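Local coordinates for type-iv like pilin ttha1222 (Thermus thermophilus, PDB 5G2F), which is a type IV-like competence pilin, probably part of the pilus machinery for DNA uptake, at residues Q42-Y54 with Y60-K72. Sequence-based numbering, arbitrary orientation.
Sequences QRPKTVTACTITY and YVIEASLDGAALK
Four oxygens surround one water: Glu63 OE2 at 2.7 Å, Thr53 OG1 at 2.8 Å, and Thr51 OG1 and the backbone Val61 O, both at 3.0 Å. The bridge spans the antiparallel beta hairpin 47-54/60-66, part of the sheet that packs against helix 3-19 in this soluble pilin domain. Glu63 CG lies beside the backbone N (chi1 -69°) and the chain extends beyond it, which carries OE2 to the water, while its other oxygen, OE1, makes a salt bridge to Lys73. The backbones of Thr51 and Glu63 form a hydrogen-bonded pair; Glu63 N-H points almost straight at Thr51 O (N to O 2.9 Å, 169° at the hydrogen). Thr53 and Val61 repeat this two-bond pairing.

On the face turned to the helix, Ile52 CG2 lies 4.0 Å from Tyr60 CB, and the two side chains run alongside each other. Tyr60 CB also meets Tyr54 CD2, while the Tyr60 hydroxyl hydrogen-bonds to Glu19 and that of Tyr54 to Leu33 O. Cys50 SG, disulfide-bonded to Cys36, rests 4.1 Å from Ile62 CG2, tying strand 47-54 to the preceding loop, whose Cys36 and Thr34 also hydrogen-bond to its backbone.

Toward the open end of the hairpin, a classic beta bulge sets Thr48 and Ala49 opposite Ser65: Thr48 N donates to Ser65 O, and Ser65 N to Ala49 O from above the carbonyl plane. Beyond it, Asp67 N meets a lone pair of Thr46 O in the carbonyl plane, and a chi1 of -173° turns Thr46 OG1 away from its own N and onto Asp67 O, 2.7 Å off.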
ATOM      1  N   GLN A  42       7.256  -4.791 -11.602  1.00 46.87           N
ATOM      2  CA  GLN A  42       7.273  -6.239 -11.545  1.00 47.46           C
ATOM      3  C   GLN A  42       8.056  -6.688 -10.311  1.00 45.83           C
ATOM      4  O   GLN A  42       9.188  -6.304 -10.138  1.00 47.41           O
ATOM      5  CB  GLN A  42       7.925  -6.772 -12.814  1.00 52.95           C
ATOM      6  CG  GLN A  42       8.145  -8.281 -12.825  1.00 58.98           C
ATOM      7  CD  GLN A  42       6.864  -9.100 -12.898  1.00 66.34           C
ATOM      8  OE1 GLN A  42       5.834  -8.647 -13.423  1.00 69.44           O
ATOM      9  NE2 GLN A  42       6.929 -10.320 -12.370  1.00 67.99           N
ATOM     10  N   ARG A  43       7.442  -7.496  -9.460  1.00 45.06           N
ATOM     11  CA  ARG A  43       8.103  -8.029  -8.268  1.00 43.23           C
ATOM     12  C   ARG A  43       8.596  -9.454  -8.540  1.00 45.52           C
ATOM     13  O   ARG A  43       7.795 -10.330  -8.856  1.00 46.32           O
ATOM     14  CB  ARG A  43       7.147  -8.024  -7.060  1.00 43.45           C
ATOM     15  CG  ARG A  43       7.772  -8.631  -5.807  1.00 46.39           C
ATOM     16  CD  ARG A  43       6.919  -8.524  -4.541  1.00 47.14           C
ATOM     17  NE  ARG A  43       5.535  -8.942  -4.743  1.00 52.28           N
ATOM     18  CZ  ARG A  43       5.135 -10.206  -4.757  1.00 53.48           C
ATOM     19  NH1 ARG A  43       5.995 -11.199  -4.607  1.00 54.68           N
ATOM     20  NH2 ARG A  43       3.857 -10.475  -4.956  1.00 57.94           N
ATOM     21  N   PRO A  44       9.910  -9.707  -8.451  1.00 46.14           N
ATOM     22  CA  PRO A  44      10.366 -11.101  -8.641  1.00 50.20           C
ATOM     23  C   PRO A  44       9.753 -12.044  -7.592  1.00 51.00           C
ATOM     24  O   PRO A  44       9.513 -11.637  -6.464  1.00 49.82           O
ATOM     25  CB  PRO A  44      11.898 -11.016  -8.474  1.00 51.51           C
ATOM     26  CG  PRO A  44      12.235  -9.568  -8.612  1.00 50.50           C
ATOM     27  CD  PRO A  44      11.028  -8.786  -8.195  1.00 47.97           C
ATOM     28  N   LYS A  45       9.500 -13.297  -7.946  1.00 53.66           N
ATOM     29  CA  LYS A  45       8.749 -14.175  -7.045  1.00 54.49           C
ATOM     30  C   LYS A  45       9.577 -14.533  -5.815  1.00 53.11           C
ATOM     31  O   LYS A  45       9.023 -14.873  -4.781  1.00 51.16           O
ATOM     32  CB  LYS A  45       8.201 -15.412  -7.778  1.00 61.05           C
ATOM     33  CG  LYS A  45       9.253 -16.310  -8.378  1.00 65.48           C
ATOM     34  CD  LYS A  45       8.624 -17.522  -9.081  1.00 69.83           C
ATOM     35  CE  LYS A  45       9.614 -18.162 -10.041  1.00 74.19           C
ATOM     36  NZ  LYS A  45      10.922 -18.404  -9.366  1.00 75.72           N
ATOM     37  N   THR A  46      10.897 -14.381  -5.889  1.00 52.67           N
ATOM     38  CA  THR A  46      11.741 -14.545  -4.699  1.00 53.52           C
ATOM     39  C   THR A  46      11.333 -13.609  -3.543  1.00 51.70           C
ATOM     40  O   THR A  46      11.514 -13.950  -2.369  1.00 52.04           O
ATOM     41  CB  THR A  46      13.265 -14.401  -5.007  1.00 54.61           C
ATOM     42  OG1 THR A  46      14.031 -14.734  -3.840  1.00 56.65           O
ATOM     43  CG2 THR A  46      13.645 -12.988  -5.433  1.00 52.41           C
ATOM     44  N   VAL A  47      10.796 -12.436  -3.865  1.00 49.30           N
ATOM     45  CA  VAL A  47      10.374 -11.503  -2.824  1.00 45.95           C
ATOM     46  C   VAL A  47       9.016 -11.919  -2.268  1.00 47.59           C
ATOM     47  O   VAL A  47       7.990 -11.768  -2.928  1.00 48.38           O
ATOM     48  CB  VAL A  47      10.301 -10.063  -3.326  1.00 44.86           C
ATOM     49  CG1 VAL A  47       9.917  -9.135  -2.187  1.00 41.74           C
ATOM     50  CG2 VAL A  47      11.647  -9.642  -3.922  1.00 43.69           C
ATOM     51  N   THR A  48       9.015 -12.458  -1.049  1.00 46.17           N
ATOM     52  CA  THR A  48       7.794 -12.962  -0.450  1.00 47.37           C
ATOM     53  C   THR A  48       7.194 -12.038   0.576  1.00 46.19           C
ATOM     54  O   THR A  48       6.021 -12.169   0.908  1.00 45.90           O
ATOM     55  CB  THR A  48       8.029 -14.345   0.207  1.00 51.32           C
ATOM     56  OG1 THR A  48       9.033 -14.247   1.223  1.00 51.39           O
ATOM     57  CG2 THR A  48       8.479 -15.344  -0.824  1.00 52.81           C
ATOM     58  N   ALA A  49       7.983 -11.084   1.082  1.00 41.60           N
ATOM     59  CA  ALA A  49       7.478 -10.095   2.015  1.00 40.28           C
ATOM     60  C   ALA A  49       8.271  -8.798   1.751  1.00 38.50           C
ATOM     61  O   ALA A  49       9.426  -8.863   1.322  1.00 38.63           O
ATOM     62  CB  ALA A  49       7.656 -10.536   3.455  1.00 42.07           C
ATOM     63  N   CYS A  50       7.607  -7.664   1.900  1.00 37.50           N
ATOM     64  CA  CYS A  50       8.215  -6.377   1.628  1.00 37.22           C
ATOM     65  C   CYS A  50       7.491  -5.280   2.391  1.00 37.98           C
ATOM     66  O   CYS A  50       6.322  -5.007   2.135  1.00 36.81           O
ATOM     67  CB  CYS A  50       8.222  -6.101   0.125  1.00 38.25           C
ATOM     68  SG  CYS A  50       9.364  -4.806  -0.460  1.00 39.37           S
ATOM     69  N   THR A  51       8.183  -4.636   3.322  1.00 34.40           N
ATOM     70  CA  THR A  51       7.562  -3.616   4.156  1.00 34.72           C
ATOM     71  C   THR A  51       8.408  -2.352   4.133  1.00 33.16           C
ATOM     72  O   THR A  51       9.650  -2.429   4.025  1.00 33.15           O
ATOM     73  CB  THR A  51       7.422  -4.050   5.641  1.00 37.55           C
ATOM     74  OG1 THR A  51       8.711  -4.287   6.171  1.00 42.48           O
ATOM     75  CG2 THR A  51       6.650  -5.304   5.772  1.00 40.24           C
ATOM     76  N   ILE A  52       7.739  -1.216   4.250  1.00 29.12           N
ATOM     77  CA  ILE A  52       8.428   0.066   4.304  1.00 30.13           C
ATOM     78  C   ILE A  52       8.101   0.677   5.643  1.00 30.49           C
ATOM     79  O   ILE A  52       6.919   0.775   6.000  1.00 29.76           O
ATOM     80  CB  ILE A  52       7.972   1.017   3.179  1.00 29.15           C
ATOM     81  CG1 ILE A  52       8.162   0.348   1.817  1.00 31.35           C
ATOM     82  CG2 ILE A  52       8.723   2.348   3.297  1.00 28.93           C
ATOM     83  CD1 ILE A  52       7.364   1.015   0.677  1.00 29.89           C
ATOM     84  N   THR A  53       9.126   1.048   6.383  1.00 27.06           N
ATOM     85  CA  THR A  53       8.986   1.697   7.657  1.00 27.90           C
ATOM     86  C   THR A  53       9.480   3.137   7.540  1.00 28.92           C
ATOM     87  O   THR A  53      10.639   3.379   7.143  1.00 26.94           O
ATOM     88  CB  THR A  53       9.811   0.946   8.723  1.00 29.55           C
ATOM     89  OG1 THR A  53       9.328  -0.402   8.836  1.00 30.88           O
ATOM     90  CG2 THR A  53       9.719   1.619  10.117  1.00 30.41           C
ATOM     91  N   TYR A  54       8.650   4.097   7.963  1.00 28.18           N
ATOM     92  CA  TYR A  54       9.080   5.497   7.986  1.00 28.42           C
ATOM     93  C   TYR A  54       9.525   5.898   9.393  1.00 28.97           C
ATOM     94  O   TYR A  54       8.750   5.787  10.347  1.00 29.37           O
ATOM     95  CB  TYR A  54       7.947   6.404   7.455  1.00 29.06           C
ATOM     96  CG  TYR A  54       7.484   6.009   6.077  1.00 26.62           C
ATOM     97  CD1 TYR A  54       6.528   4.973   5.872  1.00 30.97           C
ATOM     98  CD2 TYR A  54       8.056   6.572   4.963  1.00 28.31           C
ATOM     99  CE1 TYR A  54       6.139   4.579   4.594  1.00 29.04           C
ATOM    100  CE2 TYR A  54       7.672   6.202   3.688  1.00 28.70           C
ATOM    101  CZ  TYR A  54       6.716   5.213   3.493  1.00 30.78           C
ATOM    102  OH  TYR A  54       6.365   4.827   2.223  1.00 30.09           O
ATOM    103  N   TYR A  60      13.279   6.320   5.456  1.00 26.30           N
ATOM    104  CA  TYR A  60      12.569   5.054   5.455  1.00 26.18           C
ATOM    105  C   TYR A  60      13.544   3.888   5.438  1.00 26.69           C
ATOM    106  O   TYR A  60      14.729   4.035   5.071  1.00 22.53           O
ATOM    107  CB  TYR A  60      11.607   4.935   4.235  1.00 24.13           C
ATOM    108  CG  TYR A  60      12.243   5.132   2.906  1.00 23.66           C
ATOM    109  CD1 TYR A  60      12.853   4.078   2.226  1.00 25.23           C
ATOM    110  CD2 TYR A  60      12.321   6.381   2.334  1.00 25.29           C
ATOM    111  CE1 TYR A  60      13.474   4.275   1.009  1.00 24.01           C
ATOM    112  CE2 TYR A  60      12.918   6.572   1.099  1.00 23.54           C
ATOM    113  CZ  TYR A  60      13.481   5.525   0.440  1.00 23.33           C
ATOM    114  OH  TYR A  60      14.171   5.721  -0.742  1.00 24.69           O
ATOM    115  N   VAL A  61      12.992   2.711   5.770  1.00 25.83           N
ATOM    116  CA  VAL A  61      13.696   1.475   5.706  1.00 25.79           C
ATOM    117  C   VAL A  61      12.811   0.484   4.980  1.00 27.63           C
ATOM    118  O   VAL A  61      11.630   0.327   5.342  1.00 28.51           O
ATOM    119  CB  VAL A  61      13.998   0.916   7.116  1.00 25.50           C
ATOM    120  CG1 VAL A  61      14.844  -0.342   7.019  1.00 27.32           C
ATOM    121  CG2 VAL A  61      14.754   1.944   7.935  1.00 26.18           C
ATOM    122  N   ILE A  62      13.368  -0.150   3.961  1.00 26.19           N
ATOM    123  CA  ILE A  62      12.663  -1.217   3.258  1.00 29.02           C
ATOM    124  C   ILE A  62      13.225  -2.547   3.718  1.00 29.88           C
ATOM    125  O   ILE A  62      14.449  -2.741   3.692  1.00 29.52           O
ATOM    126  CB  ILE A  62      12.875  -1.115   1.722  1.00 28.83           C
ATOM    127  CG1 ILE A  62      12.410   0.255   1.212  1.00 28.35           C
ATOM    128  CG2 ILE A  62      12.170  -2.243   1.010  1.00 31.27           C
ATOM    129  CD1 ILE A  62      12.980   0.627  -0.144  1.00 29.32           C
ATOM    130  N   GLU A  63      12.351  -3.468   4.084  1.00 30.03           N
ATOM    131  CA  GLU A  63      12.746  -4.826   4.461  1.00 33.05           C
ATOM    132  C   GLU A  63      12.072  -5.803   3.562  1.00 35.70           C
ATOM    133  O   GLU A  63      10.837  -5.753   3.422  1.00 35.77           O
ATOM    134  CB  GLU A  63      12.280  -5.143   5.870  1.00 35.51           C
ATOM    135  CG  GLU A  63      12.984  -4.388   6.969  1.00 36.34           C
ATOM    136  CD  GLU A  63      12.282  -4.620   8.288  1.00 40.51           C
ATOM    137  OE1 GLU A  63      12.592  -5.642   8.961  1.00 42.52           O
ATOM    138  OE2 GLU A  63      11.371  -3.819   8.625  1.00 41.68           O
ATOM    139  N   ALA A  64      12.853  -6.621   2.898  1.00 35.02           N
ATOM    140  CA  ALA A  64      12.287  -7.626   2.020  1.00 38.02           C
ATOM    141  C   ALA A  64      12.804  -9.007   2.402  1.00 38.68           C
ATOM    142  O   ALA A  64      13.989  -9.162   2.683  1.00 40.34           O
ATOM    143  CB  ALA A  64      12.621  -7.299   0.584  1.00 37.68           C
ATOM    144  N   SER A  65      11.902  -9.988   2.430  1.00 41.01           N
ATOM    145  CA  SER A  65      12.262 -11.366   2.663  1.00 42.44           C
ATOM    146  C   SER A  65      12.316 -12.055   1.356  1.00 44.43           C
ATOM    147  O   SER A  65      11.413 -11.856   0.520  1.00 42.44           O
ATOM    148  CB  SER A  65      11.243 -12.073   3.538  1.00 45.04           C
ATOM    149  OG  SER A  65      11.086 -11.374   4.742  1.00 43.95           O
ATOM    150  N   LEU A  66      13.363 -12.867   1.181  1.00 45.73           N
ATOM    151  CA  LEU A  66      13.584 -13.580  -0.049  1.00 49.99           C
ATOM    152  C   LEU A  66      13.540 -15.077   0.210  1.00 55.43           C
ATOM    153  O   LEU A  66      14.044 -15.581   1.222  1.00 57.58           O
ATOM    154  CB  LEU A  66      14.953 -13.241  -0.638  1.00 49.41           C
ATOM    155  CG  LEU A  66      15.323 -11.766  -0.742  1.00 48.68           C
ATOM    156  CD1 LEU A  66      16.697 -11.602  -1.371  1.00 49.43           C
ATOM    157  CD2 LEU A  66      14.260 -11.021  -1.542  1.00 46.68           C
ATOM    158  N   ASP A  67      12.945 -15.820  -0.695  1.00 61.46           N
ATOM    159  CA  ASP A  67      13.192 -17.265  -0.595  1.00 65.34           C
ATOM    160  C   ASP A  67      14.019 -17.810  -1.755  1.00 65.72           C
ATOM    161  O   ASP A  67      13.985 -17.299  -2.871  1.00 62.29           O
ATOM    162  CB  ASP A  67      11.927 -18.094  -0.358  1.00 72.12           C
ATOM    163  CG  ASP A  67      11.016 -18.098  -1.519  1.00 76.70           C
ATOM    164  OD1 ASP A  67      11.204 -17.256  -2.419  1.00 77.28           O
ATOM    165  OD2 ASP A  67      10.124 -18.973  -1.538  1.00 84.76           O
ATOM    166  N   GLY A  68      14.767 -18.865  -1.459  1.00 67.37           N
ATOM    167  CA  GLY A  68      15.614 -19.508  -2.447  1.00 71.78           C
ATOM    168  C   GLY A  68      16.762 -18.610  -2.881  1.00 70.11           C
ATOM    169  O   GLY A  68      17.296 -18.738  -3.990  1.00 73.25           O
ATOM    170  N   ALA A  69      17.175 -17.732  -1.979  1.00 68.35           N
ATOM    171  CA  ALA A  69      18.216 -16.765  -2.276  1.00 69.24           C
ATOM    172  C   ALA A  69      19.427 -16.963  -1.367  1.00 70.64           C
ATOM    173  O   ALA A  69      19.323 -17.562  -0.295  1.00 71.88           O
ATOM    174  CB  ALA A  69      17.674 -15.349  -2.112  1.00 64.70           C
ATOM    175  N   ALA A  70      20.569 -16.442  -1.798  1.00 72.11           N
ATOM    176  CA  ALA A  70      21.805 -16.545  -1.007  1.00 75.23           C
ATOM    177  C   ALA A  70      21.715 -15.828   0.352  1.00 73.81           C
ATOM    178  O   ALA A  70      22.493 -16.113   1.263  1.00 75.26           O
ATOM    179  CB  ALA A  70      22.984 -16.013  -1.807  1.00 76.64           C
ATOM    180  N   LEU A  71      20.804 -14.863   0.470  1.00 70.05           N
ATOM    181  CA  LEU A  71      20.413 -14.309   1.777  1.00 69.46           C
ATOM    182  C   LEU A  71      18.889 -14.408   1.937  1.00 65.21           C
ATOM    183  O   LEU A  71      18.163 -14.518   0.961  1.00 62.27           O
ATOM    184  CB  LEU A  71      20.857 -12.839   1.968  1.00 70.68           C
ATOM    185  CG  LEU A  71      22.160 -12.374   2.597  1.00 75.46           C
ATOM    186  CD1 LEU A  71      23.347 -12.915   1.832  1.00 79.72           C
ATOM    187  CD2 LEU A  71      22.185 -10.852   2.632  1.00 72.36           C
ATOM    188  N   LYS A  72      18.421 -14.321   3.173  1.00 62.54           N
ATOM    189  CA  LYS A  72      17.015 -14.484   3.498  1.00 65.99           C
ATOM    190  C   LYS A  72      16.310 -13.120   3.549  1.00 58.27           C
ATOM    191  O   LYS A  72      15.158 -12.996   3.176  1.00 56.08           O
ATOM    192  CB  LYS A  72      16.872 -15.179   4.862  1.00 74.89           C
ATOM    193  CG  LYS A  72      15.436 -15.309   5.375  1.00 85.06           C
ATOM    194  CD  LYS A  72      14.551 -16.019   4.352  1.00 95.90           C
ATOM    195  CE  LYS A  72      13.110 -16.200   4.809  1.00101.50           C
ATOM    196  NZ  LYS A  72      12.383 -17.043   3.818  1.00107.89           N
TER
HETATM  197  O   HOH W   1      10.497  -2.015   6.815  1.00 38.28           O